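Local coordinates for Oxidored_FMN domain-containing protein ([Pseudomonas] geniculata N1, PDB 6L6J) that probably acts as an amine oxidase on 6-hydroxypseudooxynicotine, using FMN and a [4Fe-4S] cluster in a chain that also binds ADP, at residues 167-172 and 176-181; 390-395 and 467-472; 588-593 and 613-618. All coordinates share one frame; numbering follows the deposited sequence.

How the contacts relate
Followed from the N terminus, the chain meets the three contacts in series, and none nests in or crosses another. Contact 1 closes a loop of just three residues, joining barrel strand 166-171, whose Y170 reaches the FMN, to helix 177-182. Contact 2 closes a loop of 71 residues, bringing helix 466-472 back onto strand 390-394 of the ADP-binding domain. Contact 3 closes a loop of 19 residues and ties a small antiparallel sheet to the mixed sheet that holds strand 612-621. Contacts 1 and 2 lie on opposite sides of the chain's centre, and contacts 2 and 3 are about 19 Å apart at their nearest atoms.

Contact 1 (167-172 and 176-181); sequences VYVYCA and SLLQDF. With FMN (flavin mononucleotide), chain B.
S176 joins the end of strand 167-171 to the start of helix 177-181 through hydrogen bonds at its hydroxyl. S176 OG donates to Y170 O at 2.7 Å, with a C=O...donor angle of 136° and a tilt of 20° from the carbonyl plane. As the N-cap of the helix, S176 OG accepts from L178 N at 2.9 Å. Q179 N gives the same hydroxyl a second, weak capping bond. A chi1 of 161° places OG opposite the backbone N, where it meets both the strand carbonyl and the helix amides. An alanine here is likely to leave Y170 O without this donor and the first-turn amides without their cap.

The apolar contacts flank this bond. L178 CD1 meets V169 CG1 at 3.8 Å, the two side chains crossing at about a right angle. C171 SG lies against the first helical turn, 3.9 Å from L178 CB. Outside the pair, L203 and L204 of helix 197-215 also pack on L178.

Q179, extended beyond CG, brings its amide beside A172, where OE1 accepts from N174 N while NE2 bonds to S261 OG.

Toward the flavin, Y170 CE1 lies 3.4 Å from FMN O2, which approaches the ring obliquely. A172 N sits over the centre of one ring face. The Y170 hydroxyl is paired with H173 ND1, and the FMN-binding residues E103 and R224 lie close to the Y170 side chain.

The chemistry implies that one buried hydroxyl, both donor and acceptor, probably helps set where the helix starts relative to the barrel strand that carries a tyrosine of the flavin pocket.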
# COMPACT_ATOMS: atom_id res chain seq x y z
N VAL A 167 20.91 -13.09 -1.69
CA VAL A 167 20.62 -13.42 -0.27
C VAL A 167 20.90 -12.16 0.54
O VAL A 167 22.03 -11.66 0.41
CB VAL A 167 21.46 -14.63 0.17
CG1 VAL A 167 21.32 -14.97 1.64
CG2 VAL A 167 21.12 -15.85 -0.67
N TYR A 168 19.93 -11.68 1.34
CA TYR A 168 19.99 -10.35 2.03
C TYR A 168 20.55 -10.49 3.45
O TYR A 168 20.48 -11.60 4.07
CB TYR A 168 18.63 -9.65 2.07
CG TYR A 168 18.32 -8.75 0.89
CD1 TYR A 168 17.83 -9.26 -0.30
CD2 TYR A 168 18.44 -7.38 0.99
CE1 TYR A 168 17.50 -8.44 -1.37
CE2 TYR A 168 18.10 -6.55 -0.06
CZ TYR A 168 17.64 -7.07 -1.25
OH TYR A 168 17.35 -6.23 -2.30
N VAL A 169 21.11 -9.39 3.94
CA VAL A 169 21.37 -9.12 5.39
C VAL A 169 20.51 -7.91 5.74
O VAL A 169 20.70 -6.85 5.13
CB VAL A 169 22.87 -8.90 5.67
CG1 VAL A 169 23.11 -8.04 6.89
CG2 VAL A 169 23.60 -10.22 5.82
N TYR A 170 19.53 -8.07 6.63
CA TYR A 170 18.43 -7.08 6.77
C TYR A 170 18.67 -6.22 8.00
O TYR A 170 18.69 -6.76 9.14
CB TYR A 170 17.09 -7.79 6.88
CG TYR A 170 15.90 -6.88 7.01
CD1 TYR A 170 15.63 -5.94 6.04
CD2 TYR A 170 15.03 -6.98 8.07
CE1 TYR A 170 14.52 -5.11 6.13
CE2 TYR A 170 13.91 -6.17 8.17
CZ TYR A 170 13.66 -5.23 7.19
OH TYR A 170 12.58 -4.41 7.27
N CYS A 171 18.83 -4.93 7.78
CA CYS A 171 19.05 -3.92 8.84
C CYS A 171 18.30 -2.64 8.50
O CYS A 171 18.96 -1.67 8.14
CB CYS A 171 20.54 -3.67 9.03
SG CYS A 171 20.87 -2.53 10.38
N ALA A 172 16.97 -2.65 8.63
CA ALA A 172 16.07 -1.58 8.16
C ALA A 172 14.73 -1.63 8.89
O ALA A 172 14.58 -2.48 9.76
CB ALA A 172 15.87 -1.70 6.66
N SER A 176 14.62 -5.17 12.64
CA SER A 176 15.86 -5.98 12.60
C SER A 176 16.63 -5.88 13.92
O SER A 176 16.84 -4.76 14.42
CB SER A 176 16.75 -5.55 11.46
OG SER A 176 18.09 -6.00 11.68
N LEU A 177 17.07 -7.03 14.42
CA LEU A 177 17.99 -7.14 15.59
C LEU A 177 19.28 -6.36 15.32
O LEU A 177 19.87 -5.85 16.28
CB LEU A 177 18.30 -8.62 15.85
CG LEU A 177 19.08 -8.92 17.13
CD1 LEU A 177 18.19 -8.75 18.33
CD2 LEU A 177 19.67 -10.33 17.10
N LEU A 178 19.70 -6.25 14.06
CA LEU A 178 20.96 -5.57 13.67
C LEU A 178 20.78 -4.07 13.88
O LEU A 178 21.69 -3.45 14.45
CB LEU A 178 21.33 -5.92 12.23
CG LEU A 178 21.44 -7.41 11.88
CD1 LEU A 178 21.80 -7.59 10.42
CD2 LEU A 178 22.46 -8.13 12.75
N GLN A 179 19.65 -3.50 13.46
CA GLN A 179 19.32 -2.06 13.64
C GLN A 179 19.19 -1.78 15.15
O GLN A 179 19.73 -0.77 15.59
CB GLN A 179 18.04 -1.66 12.90
CG GLN A 179 17.85 -0.15 12.84
CD GLN A 179 16.69 0.33 12.01
OE1 GLN A 179 16.19 -0.34 11.09
NE2 GLN A 179 16.24 1.55 12.32
N ASP A 180 18.54 -2.68 15.90
CA ASP A 180 18.44 -2.60 17.38
C ASP A 180 19.85 -2.53 17.98
O ASP A 180 20.08 -1.69 18.86
CB ASP A 180 17.63 -3.76 17.96
CG ASP A 180 16.14 -3.75 17.60
OD1 ASP A 180 15.64 -2.67 17.15
OD2 ASP A 180 15.49 -4.84 17.73
N PHE A 181 20.79 -3.31 17.49
CA PHE A 181 22.18 -3.27 18.00
C PHE A 181 22.83 -1.93 17.64
O PHE A 181 23.44 -1.29 18.52
CB PHE A 181 22.97 -4.50 17.55
CG PHE A 181 22.91 -5.65 18.53
CD1 PHE A 181 21.80 -6.46 18.61
CD2 PHE A 181 23.99 -5.92 19.36
CE1 PHE A 181 21.76 -7.53 19.48
CE2 PHE A 181 23.95 -6.99 20.25
CZ PHE A 181 22.83 -7.79 20.31
N1 FMN B . 10.17 -3.73 3.06
C2 FMN B . 10.92 -4.72 3.63
O2 FMN B . 12.13 -4.51 3.78
N3 FMN B . 10.45 -5.92 4.00
C4 FMN B . 9.16 -6.23 3.83
O4 FMN B . 8.73 -7.33 4.18
C4A FMN B . 8.25 -5.21 3.24
N5 FMN B . 6.93 -5.46 3.05
C5A FMN B . 6.16 -4.53 2.45
C6 FMN B . 4.82 -4.80 2.18
C7 FMN B . 4.05 -3.85 1.54
C7M FMN B . 2.62 -4.14 1.32
C8 FMN B . 4.63 -2.57 1.11
C8M FMN B . 3.81 -1.51 0.45
C9 FMN B . 5.95 -2.28 1.36
C9A FMN B . 6.75 -3.21 2.01
N10 FMN B . 8.11 -2.95 2.23
C10 FMN B . 8.86 -3.93 2.84
C1' FMN B . 8.77 -1.67 1.82
C2' FMN B . 9.12 -1.70 0.34
O2' FMN B . 10.13 -2.68 0.18
C3' FMN B . 9.64 -0.39 -0.16
O3' FMN B . 10.87 -0.10 0.49
C4' FMN B . 8.68 0.78 0.04
O4' FMN B . 7.33 0.39 -0.31
C5' FMN B . 9.12 2.00 -0.76
O5' FMN B . 9.10 1.66 -2.14
P FMN B . 7.81 1.99 -3.05
O1P FMN B . 7.68 3.50 -3.06
O2P FMN B . 8.19 1.39 -4.37
O3P FMN B . 6.65 1.29 -2.37

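Contact 2 (390-395 and 467-472); sequences SILVIG and DDVAGF. With ADP (adenosine-5'-diphosphate), chain D.
I394 and V469 meet tip to tip between strand 390-394 and helix 467-472, with I394 CD1 3.5 Å from V469 CG2. The other methyl, V469 CG1, is 4.1 Å from I394 CD1, so the end of the isoleucine rests against both branches of the valine. Two residues back along the strand, L392 places CD2 over one face of the F472 ring, 4.0 Å from F472 CG. F472, whose CB points to the strand, has CG anti to its backbone N (chi1 -166°), which turns that ring face to the leucine methyl. The leucine takes the same first torsion, and L392 CD2 is also 4.3 Å from V469 CG1. No hydrogen bond crosses the contact; the surfaces that meet are wholly apolar.

Beyond this first shell, V477 of strand 476-479 touches both I394 and V469, while L625 and L629 of helix 624-632 pack on I394 and V469 respectively. S415 of strand 413-417 touches both L392 and F472. L392 is held in the sheet by backbone bonds to H476 and I478.

I394 has a second role, since its CG2 branch lies 3.7 Å from N1 of the ADP adenine. At the strand's end, G395 brings CA within 3.3 Å of ADP O4', in a backbone conformation in which a CB would press on the carbonyl oxygen of I394.

The short segments run nearly antiparallel, at 164°, and their axes approach to 10.3 Å at the closest. A helix leaning on the central strand of a parallel sheet is characteristic of the Rossmann-like fold, and the turn after that strand at the nucleotide site is consistent with its glycine-rich turn, G395 being the first glycine.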
# COMPACT_ATOMS: atom_id res chain seq x y z
N SER A 390 -23.79 -7.39 -25.86
CA SER A 390 -23.70 -5.97 -25.45
C SER A 390 -24.01 -5.83 -23.95
O SER A 390 -24.96 -6.50 -23.46
CB SER A 390 -24.56 -5.08 -26.33
OG SER A 390 -25.84 -4.87 -25.76
N ILE A 391 -23.25 -4.97 -23.26
CA ILE A 391 -23.40 -4.63 -21.82
C ILE A 391 -23.56 -3.11 -21.64
O ILE A 391 -22.71 -2.34 -22.14
CB ILE A 391 -22.21 -5.19 -21.00
CG1 ILE A 391 -22.08 -6.71 -21.11
CG2 ILE A 391 -22.31 -4.74 -19.54
CD1 ILE A 391 -21.10 -7.18 -22.14
N LEU A 392 -24.60 -2.68 -20.92
CA LEU A 392 -24.78 -1.27 -20.49
C LEU A 392 -24.31 -1.14 -19.03
O LEU A 392 -24.87 -1.83 -18.16
CB LEU A 392 -26.25 -0.85 -20.62
CG LEU A 392 -26.58 0.60 -20.26
CD1 LEU A 392 -25.66 1.58 -20.95
CD2 LEU A 392 -28.03 0.94 -20.59
N VAL A 393 -23.30 -0.30 -18.80
CA VAL A 393 -22.79 0.04 -17.45
C VAL A 393 -23.34 1.42 -17.07
O VAL A 393 -23.07 2.40 -17.78
CB VAL A 393 -21.25 -0.02 -17.40
CG1 VAL A 393 -20.70 0.47 -16.07
CG2 VAL A 393 -20.73 -1.42 -17.70
N ILE A 394 -24.05 1.48 -15.95
CA ILE A 394 -24.69 2.73 -15.46
C ILE A 394 -23.91 3.23 -14.25
O ILE A 394 -24.08 2.67 -13.15
CB ILE A 394 -26.18 2.47 -15.17
CG1 ILE A 394 -26.77 1.50 -16.20
CG2 ILE A 394 -26.94 3.78 -15.11
CD1 ILE A 394 -28.27 1.41 -16.19
N GLY A 395 -23.05 4.23 -14.45
CA GLY A 395 -22.18 4.80 -13.41
C GLY A 395 -20.74 4.99 -13.89
O GLY A 395 -20.12 4.01 -14.36
N ASP A 467 -36.92 3.27 -17.82
CA ASP A 467 -37.45 3.25 -19.21
C ASP A 467 -36.28 3.22 -20.20
O ASP A 467 -36.27 2.35 -21.08
CB ASP A 467 -38.32 4.47 -19.52
CG ASP A 467 -39.72 4.41 -18.93
OD1 ASP A 467 -40.42 3.40 -19.21
OD2 ASP A 467 -40.09 5.34 -18.19
N ASP A 468 -35.35 4.17 -20.04
CA ASP A 468 -34.23 4.42 -20.99
C ASP A 468 -33.40 3.14 -21.11
O ASP A 468 -32.96 2.82 -22.22
CB ASP A 468 -33.38 5.62 -20.57
CG ASP A 468 -34.17 6.79 -20.00
OD1 ASP A 468 -35.20 7.14 -20.58
OD2 ASP A 468 -33.76 7.32 -18.96
N VAL A 469 -33.23 2.42 -19.99
CA VAL A 469 -32.37 1.21 -19.86
C VAL A 469 -33.02 0.04 -20.61
O VAL A 469 -32.29 -0.66 -21.33
CB VAL A 469 -32.11 0.85 -18.39
CG1 VAL A 469 -31.32 -0.44 -18.24
CG2 VAL A 469 -31.41 1.99 -17.65
N ALA A 470 -34.33 -0.16 -20.42
CA ALA A 470 -35.14 -1.17 -21.16
C ALA A 470 -35.03 -0.92 -22.67
O ALA A 470 -34.72 -1.87 -23.41
CB ALA A 470 -36.58 -1.12 -20.71
N GLY A 471 -35.27 0.33 -23.09
CA GLY A 471 -35.17 0.79 -24.50
C GLY A 471 -33.89 0.33 -25.17
O GLY A 471 -33.98 -0.21 -26.29
N PHE A 472 -32.75 0.48 -24.50
CA PHE A 472 -31.39 0.18 -25.02
C PHE A 472 -31.27 -1.32 -25.38
O PHE A 472 -30.43 -1.69 -26.23
CB PHE A 472 -30.34 0.62 -23.99
CG PHE A 472 -28.92 0.67 -24.50
CD1 PHE A 472 -28.11 -0.46 -24.50
CD2 PHE A 472 -28.37 1.87 -24.95
CE1 PHE A 472 -26.81 -0.41 -24.96
CE2 PHE A 472 -27.06 1.92 -25.40
CZ PHE A 472 -26.28 0.78 -25.41
PB ADP D . -18.54 3.62 -7.13
O1B ADP D . -18.06 3.59 -8.56
O2B ADP D . -17.41 3.69 -6.11
O3B ADP D . -19.53 2.51 -6.84
PA ADP D . -19.35 6.40 -7.55
O1A ADP D . -17.92 6.70 -7.82
O2A ADP D . -20.11 7.27 -6.62
O3A ADP D . -19.43 4.94 -6.94
O5' ADP D . -20.13 6.23 -8.96
C5' ADP D . -21.52 6.60 -9.12
C4' ADP D . -21.68 7.41 -10.39
O4' ADP D . -22.92 7.00 -11.04
C3' ADP D . -21.82 8.93 -10.19
O3' ADP D . -21.25 9.68 -11.25
C2' ADP D . -23.34 9.09 -10.15
O2' ADP D . -23.82 10.41 -10.34
C1' ADP D . -23.68 8.15 -11.30
N9 ADP D . -25.11 7.82 -11.41
C8 ADP D . -26.01 7.61 -10.39
N7 ADP D . -27.22 7.35 -10.83
C5 ADP D . -27.12 7.42 -12.21
C6 ADP D . -28.05 7.25 -13.26
N6 ADP D . -29.33 6.94 -13.07
N1 ADP D . -27.61 7.38 -14.54
C2 ADP D . -26.32 7.67 -14.73
N3 ADP D . -25.35 7.84 -13.83
C4 ADP D . -25.82 7.71 -12.58

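Contact 3 (588-593 and 613-618); sequences ASIGPS and VVLVTG
I590 supplies the single side chain by which 588-593 meets 613-618, and it does so chiefly through its terminal methyl. CG1 stands anti to the carbonyl carbon, beside the backbone N (chi1 -60°), and the chain then continues nearly straight (chi2 168°). This extended shape carries CD1 across the gap between two backbones whose nearest CA atoms, those of I590 and V613, are 8.4 Å apart. V613 answers with CG1, at 3.9 Å from I590 CD1. Its first torsion of 171° turns that branch anti to the backbone N and beside the carbonyl carbon, while CG2 takes the place beside the N, where I590 CG2 lies alongside it. The isoleucine and valine approach each other obliquely rather than end on.

L615, two residues further along the strand, faces the same way as V613. It brings CD2 to 4.2 Å from I590 CD1, so the isoleucine methyl is shared between a valine and a leucine. In L615, CG takes the position anti to the carbonyl carbon, and CD1 extends the chain, so that both methyls of L615 lie near I590 CD1, CD2 marginally nearer. The meeting is small, about 110 Å² of buried surface, entirely apolar and without a hydrogen bond.

The surroundings fill out the core. V595 of strand 594-599 and H505 of a loop touch both I590 and V613, and Y526 of strand 522-527 packs on L615. Just before I590, A588 and S589 are both paired with K596 of strand 594-599, a classic beta bulge. On the opposite face of strand 612-621, V614 and V616 pack against helix 533-542, through L541 and through M533 and A534. The contact thus joins the three-stranded antiparallel sheet to the mixed sheet, whose other side is covered by that helix.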
# COMPACT_ATOMS: atom_id res chain seq x y z
N ALA A 588 -23.40 14.14 21.97
CA ALA A 588 -24.73 13.90 22.60
C ALA A 588 -25.80 14.61 21.78
O ALA A 588 -26.87 14.00 21.51
CB ALA A 588 -24.74 14.39 24.03
N SER A 589 -25.52 15.84 21.37
CA SER A 589 -26.53 16.78 20.81
C SER A 589 -25.82 17.98 20.15
O SER A 589 -24.69 18.30 20.57
CB SER A 589 -27.50 17.23 21.91
OG SER A 589 -26.98 18.34 22.65
N ILE A 590 -26.50 18.61 19.19
CA ILE A 590 -25.98 19.79 18.44
C ILE A 590 -26.94 20.96 18.66
O ILE A 590 -28.08 20.84 18.20
CB ILE A 590 -25.81 19.48 16.94
CG1 ILE A 590 -24.80 18.34 16.70
CG2 ILE A 590 -25.39 20.74 16.19
CD1 ILE A 590 -24.79 17.80 15.29
N GLY A 591 -26.48 22.03 19.31
CA GLY A 591 -27.21 23.31 19.44
C GLY A 591 -26.84 24.33 18.36
O GLY A 591 -25.96 24.10 17.53
N PRO A 592 -27.49 25.52 18.35
CA PRO A 592 -27.31 26.52 17.29
C PRO A 592 -25.86 27.01 17.07
O PRO A 592 -25.56 27.45 15.98
CB PRO A 592 -28.13 27.73 17.77
CG PRO A 592 -29.14 27.17 18.74
CD PRO A 592 -28.47 25.95 19.36
N SER A 593 -25.04 26.98 18.12
CA SER A 593 -23.67 27.54 18.12
C SER A 593 -22.74 26.76 19.06
O SER A 593 -21.65 27.28 19.39
CB SER A 593 -23.72 29.00 18.49
OG SER A 593 -23.91 29.15 19.90
N VAL A 613 -20.59 22.44 11.78
CA VAL A 613 -20.44 21.02 12.23
C VAL A 613 -20.45 20.14 10.99
O VAL A 613 -21.46 20.23 10.25
CB VAL A 613 -21.59 20.61 13.18
CG1 VAL A 613 -21.58 19.12 13.47
CG2 VAL A 613 -21.57 21.41 14.48
N VAL A 614 -19.39 19.36 10.75
CA VAL A 614 -19.43 18.37 9.63
C VAL A 614 -19.53 16.98 10.27
O VAL A 614 -18.62 16.59 11.05
CB VAL A 614 -18.26 18.49 8.64
CG1 VAL A 614 -18.57 17.76 7.35
CG2 VAL A 614 -17.91 19.94 8.33
N LEU A 615 -20.65 16.29 10.00
CA LEU A 615 -20.88 14.87 10.36
C LEU A 615 -20.32 13.95 9.26
O LEU A 615 -20.83 13.99 8.13
CB LEU A 615 -22.38 14.66 10.59
CG LEU A 615 -23.00 15.48 11.72
CD1 LEU A 615 -24.50 15.29 11.77
CD2 LEU A 615 -22.40 15.13 13.08
N VAL A 616 -19.28 13.19 9.59
CA VAL A 616 -18.66 12.14 8.71
C VAL A 616 -18.86 10.79 9.41
O VAL A 616 -17.96 10.39 10.20
CB VAL A 616 -17.17 12.43 8.43
CG1 VAL A 616 -16.72 11.76 7.14
CG2 VAL A 616 -16.85 13.92 8.37
N THR A 617 -19.99 10.12 9.13
CA THR A 617 -20.45 8.92 9.90
C THR A 617 -20.80 7.73 8.99
O THR A 617 -21.03 6.63 9.53
CB THR A 617 -21.63 9.28 10.81
OG1 THR A 617 -22.71 9.68 9.98
CG2 THR A 617 -21.29 10.39 11.79
N GLY A 618 -20.84 7.89 7.67
CA GLY A 618 -21.10 6.75 6.77
C GLY A 618 -21.77 7.19 5.49
O GLY A 618 -21.99 8.42 5.32